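Local coordinates for protein POP2 (Saccharomyces cerevisiae, PDB 1UOC) that degrades poly(A) RNA from its 3' end through its DEDD-type RNase D domain, as a probably catalytic subunit of the CCR4-NOT deadenylase, at residues V41-T45 and Q250-L255; W158-H162 and M254-F258; I171-M175 and W189-Y193. Residues are numbered along the deposited sequence.

Contact 1: V41-T45 and Q250-L255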
ATOM      1  N   VAL A  41      -7.790  -1.404  -4.448  1.00 29.71           N
ATOM      2  CA  VAL A  41      -6.505  -0.721  -4.561  1.00 29.26           C
ATOM      3  C   VAL A  41      -5.556  -1.072  -3.413  1.00 29.34           C
ATOM      4  O   VAL A  41      -5.906  -0.913  -2.240  1.00 28.98           O
ATOM      5  CB  VAL A  41      -6.704   0.812  -4.509  1.00 29.39           C
ATOM      6  CG1 VAL A  41      -5.443   1.539  -4.981  1.00 28.45           C
ATOM      7  CG2 VAL A  41      -7.906   1.195  -5.347  1.00 35.42           C
ATOM      8  N   SER A  42      -4.356  -1.533  -3.748  1.00 27.28           N
ATOM      9  CA  SER A  42      -3.364  -1.855  -2.722  1.00 28.39           C
ATOM     10  C   SER A  42      -2.318  -0.746  -2.763  1.00 26.82           C
ATOM     11  O   SER A  42      -2.097  -0.127  -3.808  1.00 27.97           O
ATOM     12  CB  SER A  42      -2.691  -3.184  -3.021  1.00 26.55           C
ATOM     13  OG  SER A  42      -2.013  -3.097  -4.260  1.00 27.04           O
ATOM     14  N   ILE A  43      -1.690  -0.490  -1.625  1.00 26.27           N
ATOM     15  CA  ILE A  43      -0.670   0.540  -1.549  1.00 28.03           C
ATOM     16  C   ILE A  43       0.557   0.082  -0.771  1.00 29.12           C
ATOM     17  O   ILE A  43       0.459  -0.667   0.198  1.00 31.09           O
ATOM     18  CB  ILE A  43      -1.218   1.830  -0.897  1.00 29.83           C
ATOM     19  CG1 ILE A  43      -0.090   2.858  -0.762  1.00 28.96           C
ATOM     20  CG2 ILE A  43      -1.852   1.508   0.460  1.00 26.23           C
ATOM     21  CD1 ILE A  43      -0.506   4.128  -0.075  1.00 32.84           C
ATOM     22  N   SER A  44       1.717   0.544  -1.211  1.00 31.37           N
ATOM     23  CA  SER A  44       2.975   0.221  -0.560  1.00 32.10           C
ATOM     24  C   SER A  44       3.839   1.476  -0.611  1.00 33.89           C
ATOM     25  O   SER A  44       3.674   2.330  -1.491  1.00 30.90           O
ATOM     26  CB  SER A  44       3.675  -0.930  -1.271  1.00 33.17           C
ATOM     27  OG  SER A  44       4.751  -1.385  -0.474  1.00 40.05           O
ATOM     28  N   THR A  45       4.758   1.597   0.335  1.00 35.75           N
ATOM     29  CA  THR A  45       5.584   2.788   0.384  1.00 39.28           C
ATOM     30  C   THR A  45       7.025   2.505   0.744  1.00 41.79           C
ATOM     31  O   THR A  45       7.364   1.466   1.312  1.00 41.77           O
ATOM     32  CB  THR A  45       5.054   3.774   1.415  1.00 40.99           C
ATOM     33  OG1 THR A  45       5.120   3.156   2.708  1.00 42.25           O
ATOM     34  CG2 THR A  45       3.613   4.169   1.101  1.00 37.86           C
ATOM     35  N   GLN A 250       5.635  -4.718  -4.644  1.00 32.85           N
ATOM     36  CA  GLN A 250       5.083  -4.995  -3.325  1.00 30.98           C
ATOM     37  C   GLN A 250       3.579  -4.730  -3.281  1.00 28.58           C
ATOM     38  O   GLN A 250       2.831  -5.513  -2.703  1.00 27.44           O
ATOM     39  CB  GLN A 250       5.782  -4.142  -2.258  1.00 34.55           C
ATOM     40  CG  GLN A 250       7.169  -4.632  -1.852  1.00 40.00           C
ATOM     41  CD  GLN A 250       7.118  -5.924  -1.053  1.00 44.43           C
ATOM     42  OE1 GLN A 250       6.614  -5.952   0.074  1.00 49.46           O
ATOM     43  NE2 GLN A 250       7.629  -7.008  -1.637  1.00 46.18           N
ATOM     44  N   SER A 251       3.133  -3.628  -3.876  1.00 26.04           N
ATOM     45  CA  SER A 251       1.704  -3.333  -3.858  1.00 26.23           C
ATOM     46  C   SER A 251       1.028  -4.426  -4.666  1.00 26.37           C
ATOM     47  O   SER A 251      -0.037  -4.914  -4.307  1.00 26.10           O
ATOM     48  CB  SER A 251       1.399  -1.940  -4.449  1.00 23.50           C
ATOM     49  OG  SER A 251       1.675  -1.873  -5.848  1.00 24.00           O
ATOM     50  N   LEU A 252       1.678  -4.833  -5.751  1.00 26.56           N
ATOM     51  CA  LEU A 252       1.158  -5.892  -6.597  1.00 28.60           C
ATOM     52  C   LEU A 252       1.034  -7.229  -5.842  1.00 29.66           C
ATOM     53  O   LEU A 252       0.004  -7.901  -5.917  1.00 30.34           O
ATOM     54  CB  LEU A 252       2.055  -6.061  -7.832  1.00 25.97           C
ATOM     55  CG  LEU A 252       1.790  -7.303  -8.696  1.00 29.05           C
ATOM     56  CD1 LEU A 252       0.329  -7.349  -9.155  1.00 25.93           C
ATOM     57  CD2 LEU A 252       2.743  -7.282  -9.888  1.00 27.20           C
ATOM     58  N   LEU A 253       2.078  -7.605  -5.112  1.00 30.11           N
ATOM     59  CA  LEU A 253       2.086  -8.864  -4.365  1.00 30.29           C
ATOM     60  C   LEU A 253       0.988  -8.864  -3.317  1.00 31.13           C
ATOM     61  O   LEU A 253       0.316  -9.873  -3.086  1.00 32.94           O
ATOM     62  CB  LEU A 253       3.454  -9.072  -3.681  1.00 28.37           C
ATOM     63  CG  LEU A 253       3.712 -10.440  -3.027  1.00 29.97           C
ATOM     64  CD1 LEU A 253       3.494 -11.547  -4.049  1.00 28.82           C
ATOM     65  CD2 LEU A 253       5.142 -10.508  -2.476  1.00 28.41           C
ATOM     66  N   MET A 254       0.834  -7.713  -2.679  1.00 32.94           N
ATOM     67  CA  MET A 254      -0.156  -7.480  -1.638  1.00 31.15           C
ATOM     68  C   MET A 254      -1.558  -7.756  -2.163  1.00 30.72           C
ATOM     69  O   MET A 254      -2.306  -8.543  -1.588  1.00 32.75           O
ATOM     70  CB  MET A 254      -0.046  -6.019  -1.203  1.00 31.54           C
ATOM     71  CG  MET A 254      -0.583  -5.678   0.161  1.00 34.97           C
ATOM     72  SD  MET A 254      -0.372  -3.911   0.488  1.00 35.93           S
ATOM     73  CE  MET A 254       1.410  -3.792   0.397  1.00 26.96           C
ATOM     74  N   LEU A 255      -1.917  -7.100  -3.264  1.00 30.92           N
ATOM     75  CA  LEU A 255      -3.244  -7.265  -3.869  1.00 30.88           C
ATOM     76  C   LEU A 255      -3.518  -8.701  -4.359  1.00 31.57           C
ATOM     77  O   LEU A 255      -4.619  -9.229  -4.196  1.00 31.00           O
ATOM     78  CB  LEU A 255      -3.391  -6.287  -5.037  1.00 28.89           C
ATOM     79  CG  LEU A 255      -4.758  -6.207  -5.700  1.00 28.86           C
ATOM     80  CD1 LEU A 255      -5.779  -5.705  -4.668  1.00 30.37           C
ATOM     81  CD2 LEU A 255      -4.703  -5.283  -6.912  1.00 26.08           C
TER
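Strand 41-45 and helix 250-255 run at 140° to one another, and their axes come within 6.8 Å. So short a separation demands small residues at the crossing, and serines fill it: the CA atoms of Ser44 and Ser251 lie only 5.0 Å apart. Strand alternation directs Ser42 and Ser44 toward the helix, while Val41, Ile43 and Thr45 point away from it. Ser42 donates a hydrogen bond from OG to Ser251 O at 2.7 Å. Ser251 O also accepts the helical bond from Leu255 N at 3.1 Å, so it serves two donors. Ser44 OG packs 3.4 Å from Gln250 CB, whereas the amide end of Gln250 leads away and its NE2 hydrogen-bonds to Phe244 O. Met254 reaches across to the strand, placing its CE 3.3 Å from Ile43 O and 4.0 Å from Ser44 CB; Leu255 CB closes the other end, 3.6 Å from Ser42 OG. Ser44 and Gln250 are predicted ligands of the catalytic divalent metal, together with Glu46 and Asp166, so the contact brings together two sequence-distant positions of the probable DEDD-type site, which here read Ser and Gln in place of Asp. The strand lies inside the mixed sheet, hydrogen-bonded to strands 77-86 and 157-160, and helix 247-264 packs across this sheet face, where Ser251 and Leu255 also touch strand 77-86, while Gln250 and Leu253 meet helix 229-235.

Contact 2: W158-H162 and M254-F258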
ATOM      1  N   TRP A 158      -9.628  -0.375  -0.049  1.00 27.92           N
ATOM      2  CA  TRP A 158      -8.176  -0.217   0.035  1.00 26.48           C
ATOM      3  C   TRP A 158      -7.555  -1.398   0.751  1.00 27.00           C
ATOM      4  O   TRP A 158      -8.104  -1.900   1.727  1.00 28.80           O
ATOM      5  CB  TRP A 158      -7.796   1.072   0.766  1.00 24.23           C
ATOM      6  CG  TRP A 158      -7.907   2.317  -0.076  1.00 24.19           C
ATOM      7  CD1 TRP A 158      -9.022   3.075  -0.289  1.00 24.07           C
ATOM      8  CD2 TRP A 158      -6.847   2.960  -0.787  1.00 24.73           C
ATOM      9  NE1 TRP A 158      -8.721   4.157  -1.084  1.00 25.56           N
ATOM     10  CE2 TRP A 158      -7.390   4.109  -1.406  1.00 25.84           C
ATOM     11  CE3 TRP A 158      -5.485   2.676  -0.962  1.00 28.10           C
ATOM     12  CZ2 TRP A 158      -6.619   4.976  -2.192  1.00 27.59           C
ATOM     13  CZ3 TRP A 158      -4.708   3.542  -1.752  1.00 27.57           C
ATOM     14  CH2 TRP A 158      -5.281   4.676  -2.355  1.00 27.98           C
ATOM     15  N   ILE A 159      -6.405  -1.838   0.257  1.00 28.84           N
ATOM     16  CA  ILE A 159      -5.674  -2.976   0.817  1.00 27.60           C
ATOM     17  C   ILE A 159      -4.307  -2.480   1.262  1.00 26.69           C
ATOM     18  O   ILE A 159      -3.602  -1.824   0.493  1.00 27.76           O
ATOM     19  CB  ILE A 159      -5.477  -4.090  -0.238  1.00 28.66           C
ATOM     20  CG1 ILE A 159      -6.833  -4.517  -0.800  1.00 26.85           C
ATOM     21  CG2 ILE A 159      -4.740  -5.285   0.379  1.00 26.10           C
ATOM     22  CD1 ILE A 159      -7.773  -5.110   0.241  1.00 32.89           C
ATOM     23  N   THR A 160      -3.932  -2.798   2.495  1.00 25.21           N
ATOM     24  CA  THR A 160      -2.664  -2.357   3.044  1.00 26.29           C
ATOM     25  C   THR A 160      -2.008  -3.474   3.828  1.00 29.00           C
ATOM     26  O   THR A 160      -2.631  -4.497   4.113  1.00 27.39           O
ATOM     27  CB  THR A 160      -2.887  -1.160   3.980  1.00 31.31           C
ATOM     28  OG1 THR A 160      -1.624  -0.688   4.460  1.00 38.50           O
ATOM     29  CG2 THR A 160      -3.763  -1.579   5.168  1.00 26.19           C
ATOM     30  N   TYR A 161      -0.742  -3.274   4.173  1.00 33.75           N
ATOM     31  CA  TYR A 161       0.019  -4.245   4.954  1.00 39.50           C
ATOM     32  C   TYR A 161       0.749  -3.365   5.949  1.00 43.29           C
ATOM     33  O   TYR A 161       1.518  -2.497   5.551  1.00 46.92           O
ATOM     34  CB  TYR A 161       1.028  -4.988   4.073  1.00 39.47           C
ATOM     35  CG  TYR A 161       1.221  -6.430   4.482  1.00 37.95           C
ATOM     36  CD1 TYR A 161       0.319  -7.411   4.071  1.00 38.55           C
ATOM     37  CD2 TYR A 161       2.258  -6.803   5.346  1.00 37.22           C
ATOM     38  CE1 TYR A 161       0.435  -8.730   4.512  1.00 38.50           C
ATOM     39  CE2 TYR A 161       2.383  -8.108   5.795  1.00 36.05           C
ATOM     40  CZ  TYR A 161       1.466  -9.069   5.379  1.00 39.77           C
ATOM     41  OH  TYR A 161       1.560 -10.363   5.844  1.00 40.03           O
ATOM     42  N   HIS A 162       0.515  -3.574   7.239  1.00 49.00           N
ATOM     43  CA  HIS A 162       1.133  -2.720   8.250  1.00 54.26           C
ATOM     44  C   HIS A 162       0.713  -1.298   7.876  1.00 56.94           C
ATOM     45  O   HIS A 162       1.548  -0.440   7.585  1.00 57.60           O
ATOM     46  CB  HIS A 162       2.657  -2.846   8.214  1.00 57.24           C
ATOM     47  CG  HIS A 162       3.180  -4.078   8.887  1.00 59.73           C
ATOM     48  ND1 HIS A 162       4.467  -4.536   8.698  1.00 61.42           N
ATOM     49  CD2 HIS A 162       2.604  -4.925   9.773  1.00 61.98           C
ATOM     50  CE1 HIS A 162       4.661  -5.614   9.440  1.00 62.88           C
ATOM     51  NE2 HIS A 162       3.546  -5.871  10.102  1.00 62.58           N
ATOM     52  N   MET A 254       0.834  -7.713  -2.679  1.00 32.94           N
ATOM     53  CA  MET A 254      -0.156  -7.480  -1.638  1.00 31.15           C
ATOM     54  C   MET A 254      -1.558  -7.756  -2.163  1.00 30.72           C
ATOM     55  O   MET A 254      -2.306  -8.543  -1.588  1.00 32.75           O
ATOM     56  CB  MET A 254      -0.046  -6.019  -1.203  1.00 31.54           C
ATOM     57  CG  MET A 254      -0.583  -5.678   0.161  1.00 34.97           C
ATOM     58  SD  MET A 254      -0.372  -3.911   0.488  1.00 35.93           S
ATOM     59  CE  MET A 254       1.410  -3.792   0.397  1.00 26.96           C
ATOM     60  N   LEU A 255      -1.917  -7.100  -3.264  1.00 30.92           N
ATOM     61  CA  LEU A 255      -3.244  -7.265  -3.869  1.00 30.88           C
ATOM     62  C   LEU A 255      -3.518  -8.701  -4.359  1.00 31.57           C
ATOM     63  O   LEU A 255      -4.619  -9.229  -4.196  1.00 31.00           O
ATOM     64  CB  LEU A 255      -3.391  -6.287  -5.037  1.00 28.89           C
ATOM     65  CG  LEU A 255      -4.758  -6.207  -5.700  1.00 28.86           C
ATOM     66  CD1 LEU A 255      -5.779  -5.705  -4.668  1.00 30.37           C
ATOM     67  CD2 LEU A 255      -4.703  -5.283  -6.912  1.00 26.08           C
ATOM     68  N   LEU A 256      -2.516  -9.313  -4.982  1.00 31.21           N
ATOM     69  CA  LEU A 256      -2.629 -10.683  -5.491  1.00 31.64           C
ATOM     70  C   LEU A 256      -2.921 -11.606  -4.318  1.00 31.44           C
ATOM     71  O   LEU A 256      -3.794 -12.471  -4.378  1.00 31.03           O
ATOM     72  CB  LEU A 256      -1.303 -11.098  -6.140  1.00 31.78           C
ATOM     73  CG  LEU A 256      -1.149 -11.323  -7.644  1.00 33.89           C
ATOM     74  CD1 LEU A 256      -2.248 -10.628  -8.421  1.00 32.32           C
ATOM     75  CD2 LEU A 256       0.247 -10.837  -8.054  1.00 28.26           C
ATOM     76  N   SER A 257      -2.168 -11.405  -3.243  1.00 31.91           N
ATOM     77  CA  SER A 257      -2.320 -12.205  -2.045  1.00 32.75           C
ATOM     78  C   SER A 257      -3.682 -11.988  -1.400  1.00 33.30           C
ATOM     79  O   SER A 257      -4.339 -12.946  -1.008  1.00 34.33           O
ATOM     80  CB  SER A 257      -1.198 -11.887  -1.049  1.00 32.50           C
ATOM     81  OG  SER A 257       0.060 -12.289  -1.571  1.00 32.21           O
ATOM     82  N   PHE A 258      -4.114 -10.736  -1.298  1.00 34.00           N
ATOM     83  CA  PHE A 258      -5.412 -10.458  -0.697  1.00 34.74           C
ATOM     84  C   PHE A 258      -6.538 -11.166  -1.441  1.00 35.21           C
ATOM     85  O   PHE A 258      -7.360 -11.852  -0.843  1.00 34.55           O
ATOM     86  CB  PHE A 258      -5.716  -8.955  -0.701  1.00 32.81           C
ATOM     87  CG  PHE A 258      -7.048  -8.626  -0.128  1.00 31.09           C
ATOM     88  CD1 PHE A 258      -7.231  -8.573   1.252  1.00 33.80           C
ATOM     89  CD2 PHE A 258      -8.151  -8.450  -0.959  1.00 31.82           C
ATOM     90  CE1 PHE A 258      -8.501  -8.358   1.798  1.00 32.39           C
ATOM     91  CE2 PHE A 258      -9.422  -8.236  -0.429  1.00 33.84           C
ATOM     92  CZ  PHE A 258      -9.598  -8.190   0.959  1.00 33.24           C
TER
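Ile159 is the first residue of 158-162 to reach the helix, and its side chain spreads over three residues of it. Ile159 CG2 lies 4.2 Å from Met254 CG, Ile159 CG1 4.2 Å from Leu255 CD1, and Ile159 CD1 sits over the face of the Phe258 ring, 3.4 Å from the centroid, in a CH-pi contact. Strand 158-160 crosses helix 254-258 at 105°, with axes 8.8 Å apart, a spacing that leaves room for this apolar layer between the sheet and helix 247-264 of the RNase D fold. The CA-to-CB bond of Thr160 points away from the helix, and its side chain lies about 4 Å (nearest atoms) from that of the predicted metal ligand Asp166; the residue meets the helix through its backbone, with Thr160 C 3.7 Å from Met254 SD. Tyr161, just past the strand, turns toward the helix: its CB packs 3.9 Å from Met254 CE, while its hydroxyl hydrogen-bonds to Tyr227 O and its side chain touches helices 200-207 and 229-235.

Contact 3: I171-M175 and W189-Y193. With XE (xenon), chain D.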
ATOM      1  N   ILE A 171      -2.486  10.259   4.784  1.00 56.54           N
ATOM      2  CA  ILE A 171      -3.290  11.275   5.443  1.00 57.49           C
ATOM      3  C   ILE A 171      -2.472  12.554   5.602  1.00 58.86           C
ATOM      4  O   ILE A 171      -2.989  13.653   5.438  1.00 60.02           O
ATOM      5  CB  ILE A 171      -3.771  10.792   6.847  1.00 55.95           C
ATOM      6  CG1 ILE A 171      -5.283  10.587   6.834  1.00 52.98           C
ATOM      7  CG2 ILE A 171      -3.400  11.809   7.932  1.00 54.94           C
ATOM      8  CD1 ILE A 171      -5.851  10.287   8.193  1.00 53.79           C
ATOM      9  N   ASN A 172      -1.194  12.398   5.922  1.00 61.26           N
ATOM     10  CA  ASN A 172      -0.304  13.536   6.128  1.00 63.26           C
ATOM     11  C   ASN A 172      -0.169  14.424   4.887  1.00 63.55           C
ATOM     12  O   ASN A 172      -0.064  15.648   4.996  1.00 63.63           O
ATOM     13  CB  ASN A 172       1.080  13.043   6.547  1.00 64.66           C
ATOM     14  CG  ASN A 172       1.967  14.163   7.047  1.00 65.76           C
ATOM     15  OD1 ASN A 172       3.184  14.126   6.878  1.00 68.98           O
ATOM     16  ND2 ASN A 172       1.361  15.159   7.677  1.00 65.21           N
ATOM     17  N   ILE A 173      -0.159  13.803   3.711  1.00 64.37           N
ATOM     18  CA  ILE A 173      -0.030  14.552   2.467  1.00 63.66           C
ATOM     19  C   ILE A 173      -1.387  15.029   1.967  1.00 65.14           C
ATOM     20  O   ILE A 173      -1.523  16.157   1.492  1.00 65.06           O
ATOM     21  CB  ILE A 173       0.650  13.711   1.363  1.00 61.53           C
ATOM     22  CG1 ILE A 173      -0.188  12.478   1.034  1.00 61.39           C
ATOM     23  CG2 ILE A 173       2.029  13.294   1.813  1.00 59.73           C
ATOM     24  CD1 ILE A 173       0.358  11.652  -0.123  1.00 60.70           C
ATOM     25  N   LEU A 174      -2.395  14.171   2.083  1.00 66.42           N
ATOM     26  CA  LEU A 174      -3.747  14.514   1.644  1.00 67.96           C
ATOM     27  C   LEU A 174      -4.320  15.694   2.417  1.00 69.04           C
ATOM     28  O   LEU A 174      -5.165  16.426   1.904  1.00 69.48           O
ATOM     29  CB  LEU A 174      -4.685  13.312   1.800  1.00 65.75           C
ATOM     30  CG  LEU A 174      -4.569  12.180   0.782  1.00 64.47           C
ATOM     31  CD1 LEU A 174      -5.418  10.998   1.234  1.00 62.84           C
ATOM     32  CD2 LEU A 174      -5.016  12.678  -0.588  1.00 63.94           C
ATOM     33  N   MET A 175      -3.867  15.871   3.653  1.00 70.45           N
ATOM     34  CA  MET A 175      -4.357  16.961   4.487  1.00 72.62           C
ATOM     35  C   MET A 175      -3.457  18.186   4.405  1.00 75.65           C
ATOM     36  O   MET A 175      -2.401  18.148   3.765  1.00 76.84           O
ATOM     37  CB  MET A 175      -4.491  16.503   5.946  1.00 70.44           C
ATOM     38  CG  MET A 175      -5.569  15.443   6.161  1.00 69.18           C
ATOM     39  SD  MET A 175      -5.891  15.061   7.901  1.00 67.30           S
ATOM     40  CE  MET A 175      -6.840  16.491   8.367  1.00 65.31           C
ATOM     41  N   TRP A 189     -10.131  10.538  10.669  1.00 31.91           N
ATOM     42  CA  TRP A 189      -9.765  11.035   9.349  1.00 31.96           C
ATOM     43  C   TRP A 189      -9.493   9.914   8.361  1.00 31.69           C
ATOM     44  O   TRP A 189      -9.886  10.003   7.197  1.00 32.58           O
ATOM     45  CB  TRP A 189      -8.541  11.948   9.440  1.00 32.08           C
ATOM     46  CG  TRP A 189      -8.872  13.317   9.903  1.00 34.59           C
ATOM     47  CD1 TRP A 189      -8.751  13.815  11.173  1.00 36.00           C
ATOM     48  CD2 TRP A 189      -9.415  14.375   9.105  1.00 35.64           C
ATOM     49  NE1 TRP A 189      -9.189  15.123  11.211  1.00 36.92           N
ATOM     50  CE2 TRP A 189      -9.605  15.489   9.956  1.00 37.21           C
ATOM     51  CE3 TRP A 189      -9.772  14.488   7.754  1.00 37.33           C
ATOM     52  CZ2 TRP A 189     -10.126  16.709   9.494  1.00 38.66           C
ATOM     53  CZ3 TRP A 189     -10.293  15.703   7.295  1.00 39.82           C
ATOM     54  CH2 TRP A 189     -10.466  16.792   8.166  1.00 38.33           C
ATOM     55  N   VAL A 190      -8.813   8.870   8.828  1.00 32.01           N
ATOM     56  CA  VAL A 190      -8.500   7.722   7.993  1.00 31.31           C
ATOM     57  C   VAL A 190      -9.787   7.092   7.467  1.00 29.73           C
ATOM     58  O   VAL A 190      -9.885   6.802   6.271  1.00 30.11           O
ATOM     59  CB  VAL A 190      -7.693   6.651   8.776  1.00 30.88           C
ATOM     60  CG1 VAL A 190      -7.642   5.345   7.994  1.00 30.19           C
ATOM     61  CG2 VAL A 190      -6.287   7.140   9.015  1.00 31.05           C
ATOM     62  N   HIS A 191     -10.774   6.897   8.340  1.00 28.20           N
ATOM     63  CA  HIS A 191     -12.034   6.297   7.905  1.00 30.91           C
ATOM     64  C   HIS A 191     -12.769   7.209   6.927  1.00 30.42           C
ATOM     65  O   HIS A 191     -13.512   6.731   6.079  1.00 32.92           O
ATOM     66  CB  HIS A 191     -12.945   5.956   9.096  1.00 32.01           C
ATOM     67  CG  HIS A 191     -12.398   4.882   9.990  1.00 35.95           C
ATOM     68  ND1 HIS A 191     -11.833   3.719   9.503  1.00 38.00           N
ATOM     69  CD2 HIS A 191     -12.340   4.788  11.341  1.00 38.37           C
ATOM     70  CE1 HIS A 191     -11.454   2.957  10.516  1.00 38.59           C
ATOM     71  NE2 HIS A 191     -11.750   3.582  11.642  1.00 37.98           N
ATOM     72  N   GLN A 192     -12.552   8.518   7.031  1.00 31.70           N
ATOM     73  CA  GLN A 192     -13.200   9.473   6.128  1.00 32.94           C
ATOM     74  C   GLN A 192     -12.594   9.423   4.722  1.00 33.82           C
ATOM     75  O   GLN A 192     -13.317   9.512   3.736  1.00 32.22           O
ATOM     76  CB  GLN A 192     -13.094  10.899   6.690  1.00 34.37           C
ATOM     77  CG  GLN A 192     -13.988  11.159   7.914  1.00 34.07           C
ATOM     78  CD  GLN A 192     -15.435  10.797   7.634  1.00 32.99           C
ATOM     79  OE1 GLN A 192     -15.937  11.029   6.539  1.00 32.74           O
ATOM     80  NE2 GLN A 192     -16.107  10.230   8.616  1.00 34.99           N
ATOM     81  N   TYR A 193     -11.269   9.279   4.632  1.00 33.97           N
ATOM     82  CA  TYR A 193     -10.602   9.196   3.331  1.00 34.40           C
ATOM     83  C   TYR A 193     -10.678   7.800   2.734  1.00 33.58           C
ATOM     84  O   TYR A 193     -10.726   7.639   1.511  1.00 33.78           O
ATOM     85  CB  TYR A 193      -9.130   9.604   3.438  1.00 36.70           C
ATOM     86  CG  TYR A 193      -8.924  11.096   3.566  1.00 40.46           C
ATOM     87  CD1 TYR A 193      -8.410  11.649   4.733  1.00 40.66           C
ATOM     88  CD2 TYR A 193      -9.265  11.960   2.517  1.00 40.61           C
ATOM     89  CE1 TYR A 193      -8.243  13.028   4.860  1.00 42.06           C
ATOM     90  CE2 TYR A 193      -9.100  13.331   2.634  1.00 41.15           C
ATOM     91  CZ  TYR A 193      -8.591  13.857   3.807  1.00 41.85           C
ATOM     92  OH  TYR A 193      -8.450  15.219   3.929  1.00 44.45           O
TER
HETATM   93 XE    XE D1291      -5.657   8.057   4.503  1.00 61.83          XE
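Ile171 reaches helix 183-193 through the extended outer part of its side chain. Its CA-to-CB bond runs sideways and chi1, at -112°, lies between wells, but a trans chi2 carries Ile171 CD1 out to 3.4 Å from Trp189 CB and 3.3 Å from Val190 CG2. The same side chain lies beside Tyr193, with Ile171 CG1 3.9 Å from Tyr193 CD1. One turn on, Leu174 adopts the mt rotamer and sets its CD1 over one face of the Tyr193 ring, 4.2 Å from CD2. Helices 165-174 and 183-193 are consecutive, linked by a loop at the edge of the RNase D domain, and apolar contacts join their facing sides with no hydrogen bond between these segments. Met175, the first residue to leave helical phi/psi, still donates a hydrogen bond from its N to Ile171 O at 3.0 Å, and its mtp rotamer bends the thioether over Trp189. Met175 SD stands 4.1 Å from the centroid of the Trp189 five-membered ring, a Met-aromatic contact, and CE lies over the six-membered ring. Met175 CG packs 3.8 Å from Tyr193 CE1. Trp189 and Tyr193, one turn apart, both have chi1 in the m well; Tyr193 turns its ring to Ile171 and Leu174, while the Trp189 ring receives Met175 just past the helix end. A xenon atom sits beside Ile171 and Tyr193, consistent with an apolar pocket, 3.5 Å from Ile171 CG1 and 3.9 Å from Tyr193 CB. Outside the pair, Met146 of helix 138-146 touches both Leu174 and Tyr193, and Val190 rests on Phe197 of strand 197-199.

From the N terminus, strand 40-48 comes first, and contact 1 closes its loop only at helix 247-264, far along the chain. Strand 157-160 opens a second loop, which contact 2 closes on the same helix; the two closures share Met254 and Leu255. The neighbouring strands are themselves joined, Val41 O lying 2.7 Å from Ile159 N, and the late helix packs on both. Helix 165-174 follows, and contact 3 shuts a short loop with helix 183-193, lying within both longer ones. Its centre is about 18 Å from that of contact 1, and it ties a peripheral helix pair together while contacts 1 and 2 join sheet to helix.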